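Local coordinates for putative peptide ABC-transport system periplasmic peptide-binding protein (Campylobacter jejuni, PDB 4OEV), which binds nickel(II), together with oxalate, outside the cytoplasm, probably to deliver it to an ABC-type importer, at residues N19-E24 / N96-Y101. Residues are numbered along the deposited sequence; the frame is centred on the assembly and turned at random.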
ATOM      1  N   ASN A  19      11.218   6.621   9.310  1.00 46.76           N
ATOM      2  CA  ASN A  19      11.152   8.054   9.077  1.00 46.09           C
ATOM      3  C   ASN A  19      10.015   8.284   8.100  1.00 43.11           C
ATOM      4  O   ASN A  19      10.026   7.726   7.003  1.00 39.20           O
ATOM      5  CB  ASN A  19      12.496   8.529   8.535  1.00 44.94           C
ATOM      6  CG  ASN A  19      12.526   9.991   8.198  1.00 44.19           C
ATOM      7  OD1 ASN A  19      11.506  10.637   7.968  1.00 45.28           O
ATOM      8  ND2 ASN A  19      13.717  10.533   8.188  1.00 43.40           N
ATOM      9  N   PRO A  20       9.001   9.049   8.524  1.00 41.85           N
ATOM     10  CA  PRO A  20       7.837   9.359   7.681  1.00 39.32           C
ATOM     11  C   PRO A  20       8.205   9.782   6.229  1.00 42.67           C
ATOM     12  O   PRO A  20       7.460   9.449   5.319  1.00 40.14           O
ATOM     13  CB  PRO A  20       7.164  10.511   8.436  1.00 41.67           C
ATOM     14  CG  PRO A  20       7.581  10.315   9.859  1.00 45.61           C
ATOM     15  CD  PRO A  20       8.834   9.523   9.910  1.00 43.84           C
ATOM     16  N   ALA A  21       9.334  10.473   6.027  1.00 42.33           N
ATOM     17  CA  ALA A  21       9.704  10.924   4.683  1.00 41.16           C
ATOM     18  C   ALA A  21       9.941   9.760   3.708  1.00 40.03           C
ATOM     19  O   ALA A  21       9.901   9.980   2.482  1.00 36.14           O
ATOM     20  CB  ALA A  21      10.927  11.789   4.734  1.00 41.71           C
ATOM     21  N   TYR A  22      10.191   8.555   4.239  1.00 38.64           N
ATOM     22  CA  TYR A  22      10.476   7.363   3.415  1.00 39.13           C
ATOM     23  C   TYR A  22       9.412   6.269   3.598  1.00 40.75           C
ATOM     24  O   TYR A  22       9.621   5.091   3.228  1.00 41.85           O
ATOM     25  CB  TYR A  22      11.915   6.834   3.739  1.00 39.46           C
ATOM     26  CG  TYR A  22      12.899   7.973   3.571  1.00 40.30           C
ATOM     27  CD1 TYR A  22      13.179   8.465   2.287  1.00 39.80           C
ATOM     28  CD2 TYR A  22      13.484   8.588   4.659  1.00 41.93           C
ATOM     29  CE1 TYR A  22      14.024   9.519   2.091  1.00 39.24           C
ATOM     30  CE2 TYR A  22      14.369   9.691   4.484  1.00 41.67           C
ATOM     31  CZ  TYR A  22      14.626  10.135   3.196  1.00 41.35           C
ATOM     32  OH  TYR A  22      15.466  11.181   2.943  1.00 41.46           O
ATOM     33  N   SER A  23       8.233   6.682   4.073  1.00 38.85           N
ATOM     34  CA  SER A  23       7.087   5.770   4.141  1.00 36.46           C
ATOM     35  C   SER A  23       6.696   5.215   2.761  1.00 33.90           C
ATOM     36  O   SER A  23       6.418   5.995   1.848  1.00 30.98           O
ATOM     37  CB  SER A  23       5.871   6.472   4.662  1.00 33.59           C
ATOM     38  OG  SER A  23       4.768   5.592   4.640  1.00 35.84           O
ATOM     39  N   GLU A  24       6.600   3.893   2.638  1.00 34.09           N
ATOM     40  CA  GLU A  24       6.111   3.292   1.400  1.00 36.15           C
ATOM     41  C   GLU A  24       4.808   2.536   1.614  1.00 34.66           C
ATOM     42  O   GLU A  24       4.473   1.662   0.825  1.00 31.91           O
ATOM     43  CB  GLU A  24       7.163   2.355   0.785  1.00 36.71           C
ATOM     44  CG  GLU A  24       8.363   3.140   0.269  1.00 42.13           C
ATOM     45  CD  GLU A  24       9.270   2.316  -0.607  1.00 49.42           C
ATOM     46  OE1 GLU A  24       9.577   1.155  -0.255  1.00 51.16           O
ATOM     47  OE2 GLU A  24       9.616   2.806  -1.696  1.00 50.88           O
ATOM     48  N   ASN A  96      15.954  15.433  -0.717  1.00 41.97           N
ATOM     49  CA  ASN A  96      15.634  14.405   0.279  1.00 42.72           C
ATOM     50  C   ASN A  96      15.120  13.098  -0.324  1.00 41.11           C
ATOM     51  O   ASN A  96      15.054  12.087   0.388  1.00 38.92           O
ATOM     52  CB  ASN A  96      14.607  14.896   1.298  1.00 43.02           C
ATOM     53  CG  ASN A  96      15.181  15.909   2.239  1.00 46.45           C
ATOM     54  OD1 ASN A  96      16.378  15.870   2.522  1.00 48.41           O
ATOM     55  ND2 ASN A  96      14.343  16.809   2.747  1.00 45.12           N
ATOM     56  N   ASN A  97      14.791  13.100  -1.617  1.00 39.38           N
ATOM     57  CA  ASN A  97      14.331  11.879  -2.314  1.00 42.94           C
ATOM     58  C   ASN A  97      13.187  11.159  -1.611  1.00 39.82           C
ATOM     59  O   ASN A  97      13.157   9.929  -1.538  1.00 42.22           O
ATOM     60  CB  ASN A  97      15.509  10.914  -2.531  1.00 42.91           C
ATOM     61  CG  ASN A  97      16.681  11.604  -3.205  1.00 45.65           C
ATOM     62  OD1 ASN A  97      16.572  12.021  -4.343  1.00 45.06           O
ATOM     63  ND2 ASN A  97      17.788  11.780  -2.475  1.00 44.19           N
ATOM     64  N   SER A  98      12.208  11.934  -1.154  1.00 40.55           N
ATOM     65  CA  SER A  98      11.128  11.422  -0.312  1.00 39.08           C
ATOM     66  C   SER A  98      10.211  10.488  -1.066  1.00 35.89           C
ATOM     67  O   SER A  98       9.905  10.740  -2.224  1.00 34.41           O
ATOM     68  CB  SER A  98      10.322  12.580   0.267  1.00 38.07           C
ATOM     69  OG  SER A  98       9.226  12.057   1.000  1.00 38.13           O
ATOM     70  N   SER A  99       9.772   9.405  -0.415  1.00 33.19           N
ATOM     71  CA  SER A  99       8.868   8.432  -1.039  1.00 32.17           C
ATOM     72  C   SER A  99       7.476   9.075  -1.257  1.00 33.87           C
ATOM     73  O   SER A  99       6.669   8.612  -2.063  1.00 32.56           O
ATOM     74  CB  SER A  99       8.738   7.198  -0.128  1.00 31.28           C
ATOM     75  OG  SER A  99       8.210   7.677   1.119  1.00 41.60           O
ATOM     76  N   ILE A 100       7.219  10.159  -0.535  1.00 32.74           N
ATOM     77  CA  ILE A 100       5.916  10.825  -0.591  1.00 32.87           C
ATOM     78  C   ILE A 100       6.065  12.220  -1.217  1.00 35.39           C
ATOM     79  O   ILE A 100       5.166  13.044  -1.129  1.00 36.31           O
ATOM     80  CB  ILE A 100       5.261  10.932   0.825  1.00 38.92           C
ATOM     81  CG1 ILE A 100       6.185  11.668   1.784  1.00 40.57           C
ATOM     82  CG2 ILE A 100       4.959   9.537   1.376  1.00 40.90           C
ATOM     83  CD1 ILE A 100       5.721  11.624   3.227  1.00 41.65           C
ATOM     84  N   TYR A 101       7.169  12.421  -1.944  1.00 40.10           N
ATOM     85  CA  TYR A 101       7.405  13.681  -2.659  1.00 40.26           C
ATOM     86  C   TYR A 101       6.151  14.188  -3.426  1.00 35.79           C
ATOM     87  O   TYR A 101       5.778  15.353  -3.354  1.00 37.55           O
ATOM     88  CB  TYR A 101       8.605  13.510  -3.601  1.00 34.45           C
ATOM     89  CG  TYR A 101       8.813  14.719  -4.505  1.00 39.72           C
ATOM     90  CD1 TYR A 101       8.465  14.691  -5.860  1.00 36.74           C
ATOM     91  CD2 TYR A 101       9.330  15.904  -3.989  1.00 42.73           C
ATOM     92  CE1 TYR A 101       8.648  15.849  -6.667  1.00 35.38           C
ATOM     93  CE2 TYR A 101       9.504  17.026  -4.778  1.00 40.98           C
ATOM     94  CZ  TYR A 101       9.180  16.987  -6.113  1.00 38.53           C
ATOM     95  OH  TYR A 101       9.346  18.120  -6.855  1.00 38.85           O
TER
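Two donors grip the backbone oxygen of Ala21, both lying in its carbonyl plane. Ser98 OG gives the shorter bond, 2.6 Å to Ala21 O, and sits on a lone pair; Ser99 N, 3.0 Å from Ala21 O, comes in closer to the C=O axis, at 159°. Anti to its own backbone N (chi1 176°), Ser98 OG also accepts from Ile100 N at 3.2 Å, closing an ST turn where the type I turn Ser98-Tyr101 begins. Giving one bond and accepting another probably fixes its rotation.

Ser99 OG, in the crowded position between N and carbonyl carbon, donates to Ser23 O at 2.6 Å, but from 50° above the carbonyl plane. Tyr22 reaches across with its tip: OH donates to Asn96 O at 2.7 Å, on a lone pair, while Asn97 O lies at the ring edge. Ala21 CB lies 4.0 Å above the plane of this ring, toward the rim. An Asx turn, Ala21 N to Asn19 OD1, accompanies the 3-10 turn at Pro20-Ala21, and Ile100 CD1 packs 3.5 Å from Pro20 O.

Glu24 O is hydrogen-bonded to ND1 of the nickel ligand His26, a second-shell contact of the metal site. The buried contact ties the loop between strand 6-11 and helix 30-33 to the one between helices 81-92 and 101-104, with Phe91 of helix 81-92 touching both Ala21 and Ile100.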